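Local coordinates for thermophilic dibenzothiophene desulfurization enzyme C (PDB 5XDC), which probably catalyses the FMNH2- and O2-dependent oxidation of dibenzothiophene, first to its 5-oxide and then to its 5,5-dioxide, at residues B[187-192]-B[220-225]; B[111-116]-B[226-231]; B[300-305]-B[357-362]; B[260-265]-B[350-355]; B[337-342]-B[396-401]. One frame throughout, in Å; residues are numbered along the deposited sequence.

Contact 1 of 5, residues B[187-192]-B[220-225]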
# COMPACT_ATOMS: atom_id res chain seq x y z
N ALA B 187 -6.88 -24.64 -35.41
CA ALA B 187 -7.05 -24.40 -36.84
C ALA B 187 -7.34 -22.92 -37.05
O ALA B 187 -7.75 -22.20 -36.14
CB ALA B 187 -8.18 -25.25 -37.42
N LEU B 188 -7.14 -22.48 -38.30
CA LEU B 188 -7.44 -21.12 -38.71
C LEU B 188 -8.46 -21.20 -39.84
O LEU B 188 -8.14 -21.71 -40.92
CB LEU B 188 -6.17 -20.39 -39.17
CG LEU B 188 -6.34 -18.90 -39.43
CD1 LEU B 188 -6.49 -18.13 -38.15
CD2 LEU B 188 -5.16 -18.34 -40.20
N ILE B 189 -9.69 -20.74 -39.58
CA ILE B 189 -10.80 -20.99 -40.50
C ILE B 189 -11.54 -19.70 -40.78
O ILE B 189 -11.53 -18.76 -39.96
CB ILE B 189 -11.75 -22.08 -39.96
CG1 ILE B 189 -12.48 -21.61 -38.69
CG2 ILE B 189 -11.00 -23.36 -39.72
CD1 ILE B 189 -13.65 -22.50 -38.30
N PRO B 190 -12.23 -19.62 -41.92
CA PRO B 190 -13.11 -18.47 -42.18
C PRO B 190 -14.22 -18.39 -41.15
O PRO B 190 -14.75 -19.41 -40.70
CB PRO B 190 -13.66 -18.75 -43.58
CG PRO B 190 -12.79 -19.78 -44.17
CD PRO B 190 -12.24 -20.58 -43.04
N SER B 191 -14.59 -17.17 -40.78
CA SER B 191 -15.66 -16.99 -39.81
C SER B 191 -17.04 -17.28 -40.40
O SER B 191 -17.99 -17.46 -39.64
CB SER B 191 -15.63 -15.57 -39.23
OG SER B 191 -15.77 -14.59 -40.25
N ASP B 192 -17.17 -17.32 -41.73
CA ASP B 192 -18.43 -17.70 -42.36
C ASP B 192 -18.43 -19.15 -42.86
O ASP B 192 -19.28 -19.52 -43.67
CB ASP B 192 -18.77 -16.74 -43.50
CG ASP B 192 -17.73 -16.73 -44.60
OD1 ASP B 192 -16.71 -17.45 -44.51
OD2 ASP B 192 -17.94 -15.99 -45.59
N VAL B 220 -19.22 -27.94 -37.78
CA VAL B 220 -18.29 -27.14 -38.57
C VAL B 220 -17.15 -28.03 -39.03
O VAL B 220 -16.47 -28.66 -38.22
CB VAL B 220 -17.76 -25.95 -37.75
CG1 VAL B 220 -16.62 -25.25 -38.43
CG2 VAL B 220 -18.89 -24.97 -37.53
N VAL B 221 -16.94 -28.11 -40.35
CA VAL B 221 -15.84 -28.91 -40.88
C VAL B 221 -14.61 -28.02 -41.01
O VAL B 221 -14.68 -26.95 -41.62
CB VAL B 221 -16.21 -29.53 -42.24
CG1 VAL B 221 -15.08 -30.43 -42.72
CG2 VAL B 221 -17.50 -30.30 -42.15
N VAL B 222 -13.49 -28.44 -40.42
CA VAL B 222 -12.21 -27.79 -40.67
C VAL B 222 -11.33 -28.77 -41.44
O VAL B 222 -11.20 -29.95 -41.07
CB VAL B 222 -11.54 -27.23 -39.40
CG1 VAL B 222 -12.49 -27.15 -38.23
CG2 VAL B 222 -10.25 -27.90 -39.04
N TYR B 223 -10.77 -28.28 -42.52
CA TYR B 223 -10.11 -29.09 -43.52
C TYR B 223 -8.64 -29.26 -43.19
O TYR B 223 -8.09 -28.49 -42.39
CB TYR B 223 -10.30 -28.45 -44.89
CG TYR B 223 -11.77 -28.27 -45.23
CD1 TYR B 223 -12.60 -29.38 -45.39
CD2 TYR B 223 -12.34 -27.02 -45.33
CE1 TYR B 223 -13.96 -29.23 -45.68
CE2 TYR B 223 -13.69 -26.86 -45.61
CZ TYR B 223 -14.49 -27.97 -45.78
OH TYR B 223 -15.83 -27.80 -46.05
N PRO B 224 -7.98 -30.27 -43.76
CA PRO B 224 -6.64 -30.60 -43.27
C PRO B 224 -5.64 -29.49 -43.50
O PRO B 224 -4.68 -29.38 -42.72
CB PRO B 224 -6.29 -31.87 -44.05
CG PRO B 224 -7.63 -32.46 -44.41
CD PRO B 224 -8.46 -31.27 -44.73
N ASP B 225 -5.83 -28.66 -44.52
CA ASP B 225 -4.88 -27.59 -44.79
C ASP B 225 -5.09 -26.41 -43.86
O ASP B 225 -4.32 -25.44 -43.94
CB ASP B 225 -4.95 -27.15 -46.26
CG ASP B 225 -6.33 -26.66 -46.68
OD1 ASP B 225 -7.33 -27.20 -46.20
OD2 ASP B 225 -6.40 -25.73 -47.52
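Ile189 meets Val220 and Val222 with two different branches, and Ala187 adds a second touch on Val222. The first torsion of Ile189 (chi1 66°) puts CG1 between the backbone N and the carbonyl carbon. CG2 then stands beside the backbone N. The two arms diverge from CB and serve different partners. The long arm ends in CD1 of Ile189, which lies 4.0 Å from CG1 of Val220. On the short arm, CG2 of Ile189 comes to 3.9 Å from CB of Val222, and these two side chains cross at about a right angle. Val222 has an unusual chi1 of -15°, far from a staggered value. CG2 of Val222 packs 3.7 Å from CB of Ala187. The two strands are not paired with each other. The local axes of 187-190 and 220-222 approach to 8.7 Å at 123°, and the side chains meet between them. Both strands belong to the mixed sheet of the acyl-CoA dehydrogenase-like middle domain, where 184-190 pairs with 167-174 and 220-222 with 150-153. Ile189 makes backbone hydrogen bonds with Leu168, and Val222 with Tyr150. All four touching residues are buried aliphatics. The contact therefore rests on van der Waals fit and exclusion of water.

Contact 2 of 5, residues B[111-116]-B[226-231]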
# COMPACT_ATOMS: atom_id res chain seq x y z
N ALA B 111 3.28 -19.57 -46.53
CA ALA B 111 3.49 -19.03 -47.87
C ALA B 111 2.18 -18.71 -48.55
O ALA B 111 2.10 -17.78 -49.37
CB ALA B 111 4.30 -20.03 -48.70
N ARG B 112 1.12 -19.46 -48.23
CA ARG B 112 -0.20 -19.16 -48.76
C ARG B 112 -0.93 -18.11 -47.92
O ARG B 112 -1.45 -17.13 -48.47
CB ARG B 112 -1.03 -20.44 -48.82
CG ARG B 112 -0.51 -21.46 -49.83
CD ARG B 112 -1.46 -22.62 -49.98
NE ARG B 112 -1.50 -23.46 -48.78
CZ ARG B 112 -0.68 -24.48 -48.55
NH1 ARG B 112 0.26 -24.81 -49.42
NH2 ARG B 112 -0.81 -25.18 -47.43
N TRP B 113 -0.95 -18.30 -46.60
CA TRP B 113 -1.79 -17.48 -45.73
C TRP B 113 -1.30 -16.04 -45.64
O TRP B 113 -2.12 -15.11 -45.61
CB TRP B 113 -1.83 -18.10 -44.33
CG TRP B 113 -2.98 -19.02 -44.02
CD1 TRP B 113 -4.24 -18.96 -44.53
CD2 TRP B 113 -2.97 -20.10 -43.09
NE1 TRP B 113 -5.02 -19.96 -43.98
CE2 TRP B 113 -4.26 -20.67 -43.10
CE3 TRP B 113 -2.00 -20.64 -42.25
CZ2 TRP B 113 -4.59 -21.76 -42.30
CZ3 TRP B 113 -2.32 -21.72 -41.47
CH2 TRP B 113 -3.61 -22.28 -41.50
N TYR B 114 0.01 -15.82 -45.56
CA TYR B 114 0.44 -14.47 -45.22
C TYR B 114 0.23 -13.51 -46.38
O TYR B 114 -0.23 -12.38 -46.17
CB TYR B 114 1.89 -14.48 -44.75
CG TYR B 114 2.09 -15.12 -43.39
CD1 TYR B 114 1.03 -15.72 -42.70
CD2 TYR B 114 3.33 -15.12 -42.78
CE1 TYR B 114 1.23 -16.31 -41.46
CE2 TYR B 114 3.53 -15.70 -41.55
CZ TYR B 114 2.47 -16.29 -40.89
OH TYR B 114 2.67 -16.86 -39.65
N PRO B 115 0.53 -13.88 -47.63
CA PRO B 115 0.17 -12.97 -48.73
C PRO B 115 -1.33 -12.71 -48.80
O PRO B 115 -1.76 -11.61 -49.14
CB PRO B 115 0.70 -13.70 -49.98
CG PRO B 115 1.80 -14.51 -49.47
CD PRO B 115 1.36 -14.99 -48.11
N GLN B 116 -2.12 -13.74 -48.49
CA GLN B 116 -3.57 -13.58 -48.47
C GLN B 116 -3.98 -12.60 -47.38
O GLN B 116 -4.82 -11.71 -47.62
CB GLN B 116 -4.21 -14.94 -48.24
CG GLN B 116 -5.67 -14.98 -48.57
CD GLN B 116 -6.28 -16.36 -48.47
OE1 GLN B 116 -5.63 -17.32 -48.01
NE2 GLN B 116 -7.53 -16.47 -48.88
N GLU B 226 -6.09 -26.46 -42.98
CA GLU B 226 -6.35 -25.40 -42.01
C GLU B 226 -5.86 -25.75 -40.61
O GLU B 226 -5.83 -24.87 -39.75
CB GLU B 226 -7.86 -25.09 -41.99
CG GLU B 226 -8.38 -24.61 -43.33
CD GLU B 226 -9.90 -24.52 -43.43
OE1 GLU B 226 -10.61 -25.32 -42.77
OE2 GLU B 226 -10.38 -23.64 -44.18
N LEU B 227 -5.52 -27.01 -40.37
CA LEU B 227 -5.03 -27.44 -39.07
C LEU B 227 -3.64 -26.91 -38.79
O LEU B 227 -2.78 -26.83 -39.68
CB LEU B 227 -5.04 -28.96 -39.01
CG LEU B 227 -6.43 -29.56 -39.20
CD1 LEU B 227 -6.32 -31.04 -39.46
CD2 LEU B 227 -7.26 -29.30 -37.99
N LEU B 228 -3.42 -26.52 -37.54
CA LEU B 228 -2.15 -25.98 -37.08
C LEU B 228 -1.46 -27.06 -36.28
O LEU B 228 -1.82 -27.34 -35.13
CB LEU B 228 -2.38 -24.72 -36.25
CG LEU B 228 -3.03 -23.58 -37.02
CD1 LEU B 228 -3.53 -22.50 -36.07
CD2 LEU B 228 -2.04 -23.02 -38.03
N GLY B 229 -0.47 -27.70 -36.90
CA GLY B 229 0.20 -28.82 -36.29
C GLY B 229 -0.70 -30.04 -36.21
O GLY B 229 -1.76 -30.12 -36.83
N THR B 230 -0.25 -30.98 -35.42
CA THR B 230 -0.96 -32.23 -35.20
C THR B 230 -1.71 -32.17 -33.89
O THR B 230 -1.43 -31.32 -33.04
CB THR B 230 0.04 -33.39 -35.20
OG1 THR B 230 0.95 -33.23 -34.11
CG2 THR B 230 0.82 -33.42 -36.50
N PRO B 231 -2.68 -33.06 -33.68
CA PRO B 231 -3.44 -33.02 -32.43
C PRO B 231 -2.54 -33.24 -31.22
O PRO B 231 -1.72 -34.16 -31.19
CB PRO B 231 -4.45 -34.16 -32.59
CG PRO B 231 -4.56 -34.35 -34.08
CD PRO B 231 -3.19 -34.08 -34.60
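Trp113 on helix 107-119 reaches Glu226 and Leu228 in the loop after strand 220-222. The backbones stay well apart, and the closest CA atoms, those of Trp113 and Glu226, are 9.9 Å from each other. The helix is kinked at Pro115, and segment 226-231 has no regular structure. The indole spans the distance with its six-membered ring. CH2 of Trp113 lies 3.8 Å from the backbone O of Glu226, which sits at the ring edge, near the plane. CZ2 of Trp113 is 4.1 Å from CA of Glu226. Leu228 brings its CD2 methyl obliquely to 3.7 Å from CZ3 of Trp113. CG of Leu228 stands beside the backbone N (chi1 -63°), which swings the branch nearer the indole. The Glu226 carboxylate is engaged elsewhere, in a salt bridge to Arg193. Cutting Trp113 back to alanine is likely to open a gap between helix and loop and leave the Leu228 CD2 methyl without the indole beside it. Trp113 also packs on Val101 of helix 85-104, and Leu228 on Tyr100 and Phe104 of that helix. Backbone hydrogen bonds of Glu226 with Leu188 and of Leu228 with Ala186 set the loop beside strand 184-190.

Contact 3 of 5, residues B[300-305]-B[357-362]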
# COMPACT_ATOMS: atom_id res chain seq x y z
N GLY B 300 2.76 12.59 -9.22
CA GLY B 300 4.16 12.18 -9.20
C GLY B 300 4.33 10.71 -8.91
O GLY B 300 5.12 10.02 -9.57
N GLU B 301 3.60 10.20 -7.92
CA GLU B 301 3.71 8.78 -7.57
C GLU B 301 3.38 7.91 -8.76
O GLU B 301 4.12 6.97 -9.10
CB GLU B 301 2.79 8.45 -6.40
N PHE B 302 2.25 8.19 -9.42
CA PHE B 302 1.81 7.33 -10.51
C PHE B 302 2.63 7.55 -11.78
O PHE B 302 2.95 6.57 -12.47
CB PHE B 302 0.33 7.53 -10.77
CG PHE B 302 -0.54 6.96 -9.69
CD1 PHE B 302 -0.39 5.66 -9.30
CD2 PHE B 302 -1.50 7.74 -9.05
CE1 PHE B 302 -1.17 5.12 -8.31
CE2 PHE B 302 -2.29 7.20 -8.06
CZ PHE B 302 -2.11 5.90 -7.68
N ALA B 303 3.00 8.79 -12.10
CA ALA B 303 3.85 9.02 -13.27
C ALA B 303 5.21 8.33 -13.10
O ALA B 303 5.74 7.77 -14.06
CB ALA B 303 4.02 10.51 -13.50
N ALA B 304 5.77 8.37 -11.90
CA ALA B 304 7.06 7.71 -11.67
C ALA B 304 6.96 6.21 -11.87
O ALA B 304 7.79 5.60 -12.56
CB ALA B 304 7.55 8.01 -10.25
N GLN B 305 5.97 5.58 -11.23
CA GLN B 305 5.77 4.15 -11.43
C GLN B 305 5.54 3.82 -12.90
O GLN B 305 6.06 2.82 -13.40
CB GLN B 305 4.60 3.66 -10.58
CG GLN B 305 4.87 3.72 -9.11
CD GLN B 305 3.67 3.27 -8.30
OE1 GLN B 305 3.09 4.04 -7.56
NE2 GLN B 305 3.29 2.01 -8.48
N SER B 357 -8.42 4.43 -10.28
CA SER B 357 -9.33 4.73 -9.18
C SER B 357 -8.86 5.95 -8.40
O SER B 357 -9.64 6.87 -8.14
CB SER B 357 -9.44 3.53 -8.25
OG SER B 357 -10.22 3.85 -7.12
N ARG B 358 -7.58 6.00 -8.03
CA ARG B 358 -7.11 7.03 -7.12
C ARG B 358 -6.94 8.39 -7.77
O ARG B 358 -6.92 9.40 -7.06
CB ARG B 358 -5.78 6.59 -6.50
CG ARG B 358 -5.94 5.47 -5.48
CD ARG B 358 -4.59 4.96 -5.01
NE ARG B 358 -4.71 3.71 -4.28
CZ ARG B 358 -3.68 2.95 -3.93
NH1 ARG B 358 -2.44 3.31 -4.24
NH2 ARG B 358 -3.89 1.82 -3.26
N LEU B 359 -6.83 8.46 -9.10
CA LEU B 359 -6.68 9.76 -9.74
C LEU B 359 -7.90 10.65 -9.50
O LEU B 359 -7.77 11.88 -9.57
CB LEU B 359 -6.43 9.60 -11.24
CG LEU B 359 -4.98 9.29 -11.62
CD1 LEU B 359 -4.86 8.92 -13.09
CD2 LEU B 359 -4.09 10.47 -11.30
N TYR B 360 -9.06 10.08 -9.18
CA TYR B 360 -10.21 10.92 -8.82
C TYR B 360 -9.86 11.83 -7.64
O TYR B 360 -10.33 12.97 -7.56
CB TYR B 360 -11.43 10.07 -8.48
CG TYR B 360 -12.25 9.63 -9.68
CD1 TYR B 360 -13.23 10.45 -10.21
CD2 TYR B 360 -12.05 8.39 -10.27
CE1 TYR B 360 -13.99 10.06 -11.30
CE2 TYR B 360 -12.81 7.99 -11.37
CZ TYR B 360 -13.77 8.83 -11.87
OH TYR B 360 -14.51 8.46 -12.96
N GLU B 361 -9.04 11.32 -6.72
CA GLU B 361 -8.68 12.10 -5.53
C GLU B 361 -7.93 13.36 -5.92
O GLU B 361 -8.04 14.39 -5.24
CB GLU B 361 -7.85 11.22 -4.60
CG GLU B 361 -7.61 11.80 -3.22
CD GLU B 361 -6.93 10.81 -2.29
OE1 GLU B 361 -5.86 11.14 -1.76
OE2 GLU B 361 -7.48 9.70 -2.04
N ALA B 362 -7.18 13.32 -7.02
CA ALA B 362 -6.47 14.49 -7.50
C ALA B 362 -7.38 15.44 -8.27
O ALA B 362 -7.15 16.65 -8.27
CB ALA B 362 -5.31 14.07 -8.41
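Phe302 packs against Arg358 between two long helices, 293-324 and 331-363. These follow each other in the chain as a helical hairpin of the acyl-CoA dehydrogenase-type C-terminal domain. CB of Phe302 starts against Leu355, one turn earlier on the partner helix. On one side of the ring, CD1 meets Leu351 and CE1 meets CB of Glu354. On the other side, CD2 of Phe302 has a loose approach of 4.4 Å to CD2 of Leu359, which was modelled in two conformers, so this touch is tentative. Further out, CE2 of Phe302 lies 3.9 Å from CB of Arg358. CZ is the tip. CZ of Phe302 sits 3.9 Å from the same CB of Arg358 and also meets CD. The arginine is extended from CG to NE and crosses the phenylalanine at about a right angle. Its guanidinium lies oblique to the ring, with the planes 39° apart. NH1 forms a salt bridge with Glu354. The aliphatic stem, not the charge, does the touching: CD of Arg358 lies at the ring edge, near its plane, 3.8 Å from CZ of Phe302.

Contact 4 of 5, residues B[260-265]-B[350-355]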
# COMPACT_ATOMS: atom_id res chain seq x y z
N LEU B 260 -0.44 -0.98 -19.42
CA LEU B 260 0.38 0.23 -19.44
C LEU B 260 -0.25 1.32 -20.31
O LEU B 260 -0.19 2.50 -19.97
CB LEU B 260 1.79 -0.10 -19.93
CG LEU B 260 2.57 -1.06 -19.05
CD1 LEU B 260 3.88 -1.44 -19.74
CD2 LEU B 260 2.86 -0.44 -17.69
N GLY B 261 -0.86 0.94 -21.43
CA GLY B 261 -1.51 1.93 -22.26
C GLY B 261 -2.71 2.58 -21.58
O GLY B 261 -2.88 3.80 -21.62
N ILE B 262 -3.55 1.77 -20.94
CA ILE B 262 -4.69 2.32 -20.21
C ILE B 262 -4.19 3.26 -19.12
O ILE B 262 -4.73 4.36 -18.93
CB ILE B 262 -5.55 1.19 -19.62
CG1 ILE B 262 -6.23 0.40 -20.74
CG2 ILE B 262 -6.59 1.76 -18.65
CD1 ILE B 262 -6.84 -0.89 -20.27
N ALA B 263 -3.14 2.86 -18.40
CA ALA B 263 -2.58 3.68 -17.33
C ALA B 263 -2.10 5.02 -17.85
O ALA B 263 -2.35 6.07 -17.24
CB ALA B 263 -1.43 2.94 -16.65
N ARG B 264 -1.38 5.02 -18.98
CA ARG B 264 -0.89 6.28 -19.54
C ARG B 264 -2.05 7.14 -20.02
O ARG B 264 -2.08 8.35 -19.76
CB ARG B 264 0.10 6.01 -20.68
CG ARG B 264 0.57 7.29 -21.37
CD ARG B 264 1.86 7.08 -22.17
NE ARG B 264 3.04 6.96 -21.30
CZ ARG B 264 3.71 7.99 -20.78
NH1 ARG B 264 3.33 9.24 -21.01
NH2 ARG B 264 4.78 7.76 -20.00
N GLY B 265 -3.03 6.54 -20.69
CA GLY B 265 -4.18 7.32 -21.14
C GLY B 265 -4.95 7.93 -19.98
O GLY B 265 -5.37 9.09 -20.05
N ARG B 350 -1.06 -3.93 -10.92
CA ARG B 350 -1.24 -3.14 -9.70
C ARG B 350 -1.30 -1.66 -10.03
O ARG B 350 -2.13 -0.93 -9.48
CB ARG B 350 -0.09 -3.42 -8.72
CG ARG B 350 0.01 -4.87 -8.26
CD ARG B 350 -1.29 -5.38 -7.69
NE ARG B 350 -1.14 -6.62 -6.93
CZ ARG B 350 -2.13 -7.46 -6.67
NH1 ARG B 350 -3.36 -7.19 -7.11
NH2 ARG B 350 -1.91 -8.56 -5.96
N LEU B 351 -0.44 -1.22 -10.95
CA LEU B 351 -0.38 0.20 -11.27
C LEU B 351 -1.69 0.68 -11.88
O LEU B 351 -2.27 1.68 -11.43
CB LEU B 351 0.79 0.48 -12.24
CG LEU B 351 0.82 1.92 -12.75
CD1 LEU B 351 0.96 2.88 -11.58
CD2 LEU B 351 1.95 2.09 -13.77
N VAL B 352 -2.19 -0.01 -12.90
CA VAL B 352 -3.35 0.51 -13.61
C VAL B 352 -4.59 0.46 -12.72
O VAL B 352 -5.42 1.37 -12.77
CB VAL B 352 -3.57 -0.21 -14.95
CG1 VAL B 352 -4.07 -1.64 -14.78
CG2 VAL B 352 -4.55 0.59 -15.81
N ILE B 353 -4.71 -0.57 -11.88
CA ILE B 353 -5.90 -0.69 -11.04
C ILE B 353 -5.90 0.40 -9.96
O ILE B 353 -6.94 0.99 -9.66
CB ILE B 353 -5.99 -2.10 -10.43
CG1 ILE B 353 -6.26 -3.16 -11.52
CG2 ILE B 353 -7.06 -2.19 -9.34
CD1 ILE B 353 -7.55 -2.95 -12.32
N GLU B 354 -4.73 0.71 -9.38
CA GLU B 354 -4.64 1.77 -8.38
C GLU B 354 -4.86 3.14 -9.00
O GLU B 354 -5.65 3.95 -8.50
CB GLU B 354 -3.26 1.74 -7.69
CG GLU B 354 -3.04 0.54 -6.82
CD GLU B 354 -1.67 0.55 -6.14
OE1 GLU B 354 -0.89 1.50 -6.37
OE2 GLU B 354 -1.39 -0.40 -5.37
N LEU B 355 -4.19 3.40 -10.12
CA LEU B 355 -4.18 4.72 -10.73
C LEU B 355 -5.55 5.13 -11.25
O LEU B 355 -5.99 6.28 -11.07
CB LEU B 355 -3.13 4.68 -11.85
CG LEU B 355 -2.88 5.78 -12.85
CD1 LEU B 355 -1.49 5.49 -13.47
CD2 LEU B 355 -3.96 5.80 -13.92
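Ala263 offers a low spot on the side of 260-265 that faces 350-355, and Val352 and Leu355 fit around it. The small side chain lets the helices come close: the CA atoms of Ala263 and Val352 are 4.9 Å apart. The local axes approach to 8.9 Å at 32°. Val352 supplies the first bump. Its CG1 takes the crowded position between backbone N and carbonyl carbon (chi1 71°), and CG2, anti to the N, reaches the other helix. There CG2 of Val352 settles into the step between two residues, 3.7 Å from CG2 of Ile262 and 4.0 Å from CB of Ala263. One turn on, Leu355 supplies the second bump. Both methyls of its fork face the Ala263 O, with CD2 of Leu355 3.7 Å from O of Ala263 and CD1 of Leu355 4.1 Å from CB of Ala263. Ala382 of helix 376-385 covers both Ile262 and Val352. Every side chain that meets here is aliphatic and buried. Methyls also lie against the backbone N and O of Ala263, and the join relies on apolar contact and complementary shape.

Contact 5 of 5, residues B[337-342]-B[396-401]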
# COMPACT_ATOMS: atom_id res chain seq x y z
N LEU B 337 12.09 -15.90 -19.85
CA LEU B 337 11.26 -14.89 -20.49
C LEU B 337 9.90 -14.81 -19.81
O LEU B 337 9.40 -13.72 -19.54
CB LEU B 337 11.11 -15.20 -21.97
CG LEU B 337 10.17 -14.22 -22.67
CD1 LEU B 337 10.63 -12.78 -22.66
CD2 LEU B 337 9.91 -14.68 -24.11
N MET B 338 9.28 -15.96 -19.53
CA MET B 338 7.97 -15.96 -18.91
C MET B 338 8.01 -15.30 -17.53
O MET B 338 7.09 -14.57 -17.15
CB MET B 338 7.42 -17.38 -18.80
CG MET B 338 5.98 -17.44 -18.28
SD MET B 338 4.76 -16.73 -19.41
CE MET B 338 4.11 -15.39 -18.40
N VAL B 339 9.08 -15.54 -16.77
CA VAL B 339 9.22 -14.87 -15.47
C VAL B 339 9.31 -13.36 -15.66
O VAL B 339 8.69 -12.58 -14.92
CB VAL B 339 10.43 -15.44 -14.71
CG1 VAL B 339 10.74 -14.61 -13.47
CG2 VAL B 339 10.16 -16.87 -14.32
N GLN B 340 10.10 -12.90 -16.64
CA GLN B 340 10.24 -11.47 -16.88
C GLN B 340 8.91 -10.85 -17.32
O GLN B 340 8.58 -9.73 -16.91
CB GLN B 340 11.31 -11.19 -17.92
CG GLN B 340 12.76 -11.41 -17.46
CD GLN B 340 13.23 -10.45 -16.35
OE1 GLN B 340 13.10 -9.22 -16.46
NE2 GLN B 340 13.80 -11.02 -15.29
N VAL B 341 8.15 -11.56 -18.16
CA VAL B 341 6.84 -11.08 -18.60
C VAL B 341 5.87 -11.04 -17.42
O VAL B 341 5.14 -10.06 -17.24
CB VAL B 341 6.30 -11.97 -19.73
CG1 VAL B 341 4.82 -11.68 -20.01
CG2 VAL B 341 7.12 -11.77 -21.00
N ALA B 342 5.84 -12.11 -16.63
CA ALA B 342 4.96 -12.15 -15.47
C ALA B 342 5.25 -10.98 -14.54
O ALA B 342 4.33 -10.33 -14.04
CB ALA B 342 5.12 -13.47 -14.74
N ARG B 396 2.77 -15.92 -7.59
CA ARG B 396 3.28 -17.21 -7.13
C ARG B 396 4.33 -17.77 -8.09
O ARG B 396 5.34 -18.33 -7.66
CB ARG B 396 2.15 -18.22 -6.96
CG ARG B 396 2.60 -19.54 -6.28
CD ARG B 396 1.49 -20.59 -6.23
NE ARG B 396 1.87 -21.72 -5.38
CZ ARG B 396 2.70 -22.70 -5.75
NH1 ARG B 396 3.24 -22.71 -6.96
NH2 ARG B 396 2.98 -23.68 -4.91
N GLU B 397 4.09 -17.63 -9.39
CA GLU B 397 5.03 -18.14 -10.38
C GLU B 397 6.38 -17.43 -10.30
O GLU B 397 7.44 -18.08 -10.35
CB GLU B 397 4.41 -18.03 -11.78
CG GLU B 397 3.27 -19.04 -11.98
CD GLU B 397 2.21 -18.63 -13.01
OE1 GLU B 397 2.36 -17.59 -13.70
OE2 GLU B 397 1.22 -19.37 -13.11
N VAL B 398 6.37 -16.11 -10.15
CA VAL B 398 7.64 -15.41 -10.00
C VAL B 398 8.31 -15.81 -8.69
O VAL B 398 9.54 -15.98 -8.63
CB VAL B 398 7.43 -13.90 -10.10
CG1 VAL B 398 8.72 -13.15 -9.83
CG2 VAL B 398 6.89 -13.53 -11.49
N GLY B 399 7.54 -15.98 -7.61
CA GLY B 399 8.14 -16.37 -6.34
C GLY B 399 8.71 -17.77 -6.37
O GLY B 399 9.78 -18.03 -5.80
N ASN B 400 8.01 -18.69 -7.03
CA ASN B 400 8.48 -20.07 -7.14
C ASN B 400 9.78 -20.13 -7.94
O ASN B 400 10.68 -20.92 -7.63
CB ASN B 400 7.40 -20.92 -7.81
CG ASN B 400 7.52 -22.40 -7.49
OD1 ASN B 400 8.15 -22.81 -6.51
ND2 ASN B 400 6.88 -23.22 -8.33
N TRP B 401 9.91 -19.28 -8.96
CA TRP B 401 11.18 -19.17 -9.67
C TRP B 401 12.27 -18.57 -8.77
O TRP B 401 13.37 -19.13 -8.65
CB TRP B 401 11.01 -18.33 -10.93
CG TRP B 401 12.31 -17.88 -11.47
CD1 TRP B 401 13.19 -18.62 -12.22
CD2 TRP B 401 12.92 -16.60 -11.28
NE1 TRP B 401 14.30 -17.86 -12.51
CE2 TRP B 401 14.16 -16.62 -11.95
CE3 TRP B 401 12.53 -15.43 -10.62
CZ2 TRP B 401 15.01 -15.52 -11.98
CZ3 TRP B 401 13.38 -14.33 -10.65
CH2 TRP B 401 14.60 -14.39 -11.32
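Val339 and Trp401 are brought together by their first torsions. With chi1 164°, CG of Trp401 lies opposite the backbone N, and the indole comes to lie against Val339. In Val339, CG1 takes the equivalent place, while CG2 stands beside the N; this leaves both methyls facing the indole. CG1 of Val339 lies over one ring face, 3.5 Å from CE3 of Trp401. It makes a CH-pi contact with the six-membered ring, 3.8 Å from CG1 of Val339 to the ring centroid of Trp401 and 26° off the normal. CG2 of Val339 reaches the five-membered ring, 3.7 Å from CG of Trp401. The two side chains cross at about a right angle. The pair joins helices 331-363 and 391-404 in the helical C-terminal region of this acyl-CoA dehydrogenase-like fold. Their local segments are steeply inclined in a roughly opposed sense, 133° between directions, with axes 9.4 Å apart. Replacing Trp401 with alanine is likely to strip the Val339 methyls of the ring they rest on and open a gap beside Phe407, which also meets the indole. Val398 packs on Gly300 of the second subunit and Trp401 on its Gln307. One turn along helix 331-363, CB of Ala342 receives CG2 of Val398 at 3.7 Å. The same CG2 of Val398 stands 4.0 Å from the backbone O of Val339.

Contacts 1 and 2 are neighbours, with centres 10 Å apart. They share a probable hydrogen bond from Leu188 N to Glu226 O (3.1 Å), and contact 1 is nested in the loop that contact 2 closes. Contacts 3 and 4 touch, with centres 9 Å apart. Contacts 3, 4 and 5 all use helix 331-363, with the centre of contact 5 about 21 Å from that of contact 4. The centres of contacts 1 and 3 are 47 Å apart, on opposite sides of the chain's centre. Contact 3 lies away from the known binding sites. The side chain of Ile262 is about 10 Å from bound indole, and that of Leu228 about 9 Å from that of Asn126, which binds FMN in another structure of this enzyme.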